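Local coordinates for putative uncharacterized protein TTHB189 (Thermus thermophilus, PDB 2ZCA) that belongs to the Cse2 (CasB) family of type I-E CRISPR-associated proteins and probably takes part in CRISPR-based defence against viruses and plasmids, at residues Val78-Leu82 with Ala83-Trp87; Arg143-Gln146 with Ala147-Ala150. All coordinates share one frame; numbering follows the deposited sequence.

Overall arrangement
Both contacts lie at the N-terminal starts of helices in this all-helical protein of the Cse2 family. Contact 1 leads from a loop into helix 82-90, and contact 2 forms the first turns of helix 144-155, the last helix of the modelled chain. Their centres are about 13 Å apart, and the two helices meet directly: Ala83 CB packs 3.5 Å from Trp149 O, and Leu82 CD2 lies 4.0 Å from Trp149 CH2. Glu152 of helix 144-155 links them further: it is hydrogen-bonded to Thr81 across the interface and salt-bridged to Arg148 within its own helix. The two contacts are thus joined by helix packing and by this shared glutamate.

Contact 1 of 2, residues Val78-Leu82 with Ala83-Trp87; sequences VGRTL and ARALW
Thr81 N-caps helix 82-90, whose first backbone bonds run from Ala85 N to Thr81 O (2.9 Å) and from Leu86 N to Leu82 O. The threonine hydroxyl does the capping: the first torsion (chi1 66°) turns OG1 back over the backbone, where it accepts from Arg84 N at 3.2 Å. A short side chain with a hydroxyl on CB suits an N-cap, because the oxygen can turn back to a first-turn N-H; the same OG1 is hydrogen-bonded to Glu152. Arg84 sends its extended chain back past OG1, which its CG approaches to 3.4 Å, and NH1 then grips Gly79 O at 2.7 Å with that oxygen in the guanidinium plane. Gly79 suits its positive phi (94°), a backbone shape that glycine adopts readily. Arg80 also runs extended, laying one guanidinium face over the methyl of Ala85, CZ to CB 3.7 Å; its polar ends go to Glu88 in a salt bridge and to the carbonyls of Glu123 and Gly125. On the buried side Leu82 CG meets Leu86 CD1 at 4.0 Å, one turn apart. Arg84 thus fastens the loop to the helix that follows it, while the threonine hydroxyl gives Arg84 N an acceptor.

Contact 2 of 2, residues Arg143-Gln146 with Ala147-Ala150; sequences RHVQ and ARWA
Val145 and Trp149, one turn apart near the start of helix 144-155, extend alongside each other from one face of the alpha-helix, an i to i+4 pair. The valine has CG1 anti to its backbone N (chi1 176°), which aims this methyl at the pyrrole side of the indole, 3.5 Å from Trp149 NE1 and 3.7 Å from CD1. A compact branched residue fits beside the broad indole, whose NE1 is hydrogen-bonded to Asp134 and whose ring meets Trp138 edge-to-face. Here the backbone bond from Trp149 N to Val145 O, 2.9 Å long, joins the same two residues. Arg148, the next residue back, reaches to the same side: its chain bends at chi3 (76°), and its guanidinium forms salt bridges with Asp134 and Glu152. Asp134 therefore receives both Arg148 and Trp149, anchoring this helix to helix 128-136. At the helix start, Arg143 holds the N-cap position and accepts from Ala147 N through its carbonyl; its guanidinium presents one face to Gln146 CB while NH2 reaches the carbonyl of Leu104. Gln146 bends at chi2, its amide nitrogen bonding Trp138 O. Ala147 and Ala150 carry only methyls on the more exposed part of the turn, and Ala150 N lies 3.1 Å from Gln146 O.

Contact 1 of 2, residues Val78-Leu82 with Ala83-Trp87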
loop_
_atom_site.group_PDB
_atom_site.type_symbol
_atom_site.label_atom_id
_atom_site.label_comp_id
_atom_site.label_asym_id
_atom_site.label_seq_id
_atom_site.Cartn_x
_atom_site.Cartn_y
_atom_site.Cartn_z
ATOM N N VAL A 78 3.014 -0.264 12.803
ATOM C CA VAL A 78 1.711 0.273 13.170
ATOM C C VAL A 78 1.833 1.719 13.640
ATOM O O VAL A 78 2.706 2.051 14.443
ATOM C CB VAL A 78 1.047 -0.574 14.285
ATOM C CG1 VAL A 78 1.958 -0.654 15.494
ATOM C CG2 VAL A 78 -0.300 0.032 14.669
ATOM N N GLY A 79 0.969 2.582 13.120
ATOM C CA GLY A 79 1.005 3.978 13.517
ATOM C C GLY A 79 1.833 4.882 12.621
ATOM O O GLY A 79 1.564 6.084 12.531
ATOM N N ARG A 80 2.846 4.324 11.965
ATOM C CA ARG A 80 3.682 5.119 11.076
ATOM C C ARG A 80 3.081 5.072 9.679
ATOM O O ARG A 80 3.469 4.248 8.852
ATOM C CB ARG A 80 5.116 4.580 11.048
ATOM C CG ARG A 80 6.068 5.460 10.243
ATOM C CD ARG A 80 7.520 5.209 10.610
ATOM N NE ARG A 80 8.411 6.199 10.010
ATOM C CZ ARG A 80 9.040 6.049 8.849
ATOM N NH1 ARG A 80 8.884 4.937 8.143
ATOM N NH2 ARG A 80 9.833 7.013 8.396
ATOM N N THR A 81 2.126 5.961 9.424
ATOM C CA THR A 81 1.456 6.001 8.126
ATOM C C THR A 81 2.380 6.523 7.044
ATOM O O THR A 81 3.382 7.182 7.334
ATOM C CB THR A 81 0.213 6.905 8.164
ATOM O OG1 THR A 81 0.621 8.262 8.373
ATOM C CG2 THR A 81 -0.720 6.481 9.284
ATOM N N LEU A 82 2.043 6.228 5.792
ATOM C CA LEU A 82 2.851 6.687 4.677
ATOM C C LEU A 82 2.978 8.207 4.715
ATOM O O LEU A 82 4.047 8.748 4.446
ATOM C CB LEU A 82 2.230 6.249 3.344
ATOM C CG LEU A 82 2.970 6.714 2.082
ATOM C CD1 LEU A 82 4.445 6.331 2.161
ATOM C CD2 LEU A 82 2.330 6.080 0.855
ATOM N N ALA A 83 1.890 8.896 5.063
ATOM C CA ALA A 83 1.921 10.356 5.122
ATOM C C ALA A 83 2.940 10.841 6.146
ATOM O O ALA A 83 3.676 11.792 5.889
ATOM C CB ALA A 83 0.535 10.909 5.463
ATOM N N ARG A 84 2.973 10.197 7.309
ATOM C CA ARG A 84 3.926 10.576 8.345
ATOM C C ARG A 84 5.347 10.247 7.890
ATOM O O ARG A 84 6.274 11.028 8.104
ATOM C CB ARG A 84 3.591 9.861 9.658
ATOM C CG ARG A 84 2.328 10.418 10.320
ATOM C CD ARG A 84 1.762 9.518 11.414
ATOM N NE ARG A 84 0.559 10.107 12.004
ATOM C CZ ARG A 84 -0.279 9.465 12.815
ATOM N NH1 ARG A 84 -0.057 8.197 13.143
ATOM N NH2 ARG A 84 -1.345 10.092 13.296
ATOM N N ALA A 85 5.515 9.097 7.244
ATOM C CA ALA A 85 6.828 8.693 6.754
ATOM C C ALA A 85 7.329 9.666 5.691
ATOM O O ALA A 85 8.533 9.922 5.593
ATOM C CB ALA A 85 6.765 7.278 6.182
ATOM N N LEU A 86 6.411 10.199 4.887
ATOM C CA LEU A 86 6.786 11.153 3.850
ATOM C C LEU A 86 7.216 12.473 4.478
ATOM O O LEU A 86 8.159 13.111 4.007
ATOM C CB LEU A 86 5.627 11.378 2.871
ATOM C CG LEU A 86 5.434 10.260 1.834
ATOM C CD1 LEU A 86 4.098 10.417 1.112
ATOM C CD2 LEU A 86 6.592 10.294 0.838
ATOM N N TRP A 87 6.530 12.888 5.538
ATOM C CA TRP A 87 6.901 14.132 6.206
ATOM C C TRP A 87 8.332 14.017 6.729
ATOM O O TRP A 87 9.134 14.940 6.588
ATOM C CB TRP A 87 5.967 14.431 7.383
ATOM C CG TRP A 87 6.357 15.683 8.106
ATOM C CD1 TRP A 87 6.038 16.964 7.758
ATOM C CD2 TRP A 87 7.213 15.779 9.248
ATOM N NE1 TRP A 87 6.646 17.853 8.611
ATOM C CE2 TRP A 87 7.374 17.153 9.536
ATOM C CE3 TRP A 87 7.864 14.838 10.057
ATOM C CZ2 TRP A 87 8.162 17.610 10.598
ATOM C CZ3 TRP A 87 8.648 15.292 11.114
ATOM C CH2 TRP A 87 8.788 16.667 11.373
HETATM O O HOH W 1 10.967 8.394 5.743
#

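Contact 2 of 2, residues Arg143-Gln146 with Ala147-Ala150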
loop_
_atom_site.group_PDB
_atom_site.type_symbol
_atom_site.label_atom_id
_atom_site.label_comp_id
_atom_site.label_asym_id
_atom_site.label_seq_id
_atom_site.Cartn_x
_atom_site.Cartn_y
_atom_site.Cartn_z
ATOM N N ARG A 143 -13.217 12.560 -0.800
ATOM C CA ARG A 143 -11.759 12.572 -0.709
ATOM C C ARG A 143 -11.374 12.736 0.763
ATOM O O ARG A 143 -10.457 13.482 1.101
ATOM C CB ARG A 143 -11.169 13.710 -1.557
ATOM C CG ARG A 143 -11.472 13.563 -3.050
ATOM C CD ARG A 143 -10.832 14.648 -3.908
ATOM N NE ARG A 143 -9.374 14.543 -3.949
ATOM C CZ ARG A 143 -8.549 15.319 -3.258
ATOM N NH1 ARG A 143 -9.039 16.265 -2.470
ATOM N NH2 ARG A 143 -7.234 15.149 -3.355
ATOM N N HIS A 144 -12.070 12.020 1.642
ATOM C CA HIS A 144 -11.785 12.131 3.069
ATOM C C HIS A 144 -10.441 11.530 3.454
ATOM O O HIS A 144 -9.775 12.036 4.356
ATOM C CB HIS A 144 -12.918 11.510 3.899
ATOM C CG HIS A 144 -13.062 10.029 3.737
ATOM N ND1 HIS A 144 -12.432 9.125 4.563
ATOM C CD2 HIS A 144 -13.784 9.295 2.857
ATOM C CE1 HIS A 144 -12.761 7.897 4.203
ATOM N NE2 HIS A 144 -13.581 7.973 3.169
ATOM N N VAL A 145 -10.030 10.463 2.774
ATOM C CA VAL A 145 -8.741 9.853 3.078
ATOM C C VAL A 145 -7.627 10.849 2.758
ATOM O O VAL A 145 -6.695 11.030 3.543
ATOM C CB VAL A 145 -8.496 8.575 2.248
ATOM C CG1 VAL A 145 -7.093 8.042 2.529
ATOM C CG2 VAL A 145 -9.538 7.519 2.585
ATOM N N GLN A 146 -7.729 11.491 1.599
ATOM C CA GLN A 146 -6.721 12.462 1.185
ATOM C C GLN A 146 -6.602 13.607 2.182
ATOM O O GLN A 146 -5.495 14.051 2.501
ATOM C CB GLN A 146 -7.046 13.013 -0.204
ATOM C CG GLN A 146 -6.868 11.996 -1.322
ATOM C CD GLN A 146 -8.079 11.098 -1.534
ATOM O OE1 GLN A 146 -8.932 10.956 -0.660
ATOM N NE2 GLN A 146 -8.146 10.476 -2.708
ATOM N N ALA A 147 -7.738 14.088 2.673
ATOM C CA ALA A 147 -7.717 15.174 3.644
ATOM C C ALA A 147 -7.054 14.712 4.939
ATOM O O ALA A 147 -6.324 15.474 5.572
ATOM C CB ALA A 147 -9.135 15.663 3.926
ATOM N N ARG A 148 -7.299 13.463 5.330
ATOM C CA ARG A 148 -6.708 12.940 6.560
ATOM C C ARG A 148 -5.201 12.760 6.399
ATOM O O ARG A 148 -4.443 12.948 7.354
ATOM C CB ARG A 148 -7.344 11.604 6.956
ATOM C CG ARG A 148 -7.228 11.301 8.451
ATOM C CD ARG A 148 -7.396 9.817 8.749
ATOM N NE ARG A 148 -6.189 9.071 8.402
ATOM C CZ ARG A 148 -6.156 8.044 7.559
ATOM N NH1 ARG A 148 -5.006 7.429 7.309
ATOM N NH2 ARG A 148 -7.270 7.633 6.968
ATOM N N TRP A 149 -4.762 12.391 5.199
ATOM C CA TRP A 149 -3.332 12.229 4.961
ATOM C C TRP A 149 -2.675 13.594 5.127
ATOM O O TRP A 149 -1.600 13.714 5.717
ATOM C CB TRP A 149 -3.077 11.683 3.552
ATOM C CG TRP A 149 -3.207 10.193 3.468
ATOM C CD1 TRP A 149 -4.032 9.397 4.211
ATOM C CD2 TRP A 149 -2.511 9.322 2.569
ATOM N NE1 TRP A 149 -3.893 8.081 3.830
ATOM C CE2 TRP A 149 -2.966 8.007 2.824
ATOM C CE3 TRP A 149 -1.548 9.523 1.572
ATOM C CZ2 TRP A 149 -2.489 6.896 2.117
ATOM C CZ3 TRP A 149 -1.072 8.416 0.868
ATOM C CH2 TRP A 149 -1.546 7.120 1.147
ATOM N N ALA A 150 -3.331 14.626 4.609
ATOM C CA ALA A 150 -2.804 15.977 4.725
ATOM C C ALA A 150 -2.695 16.341 6.204
ATOM O O ALA A 150 -1.722 16.967 6.623
ATOM C CB ALA A 150 -3.713 16.962 4.000
#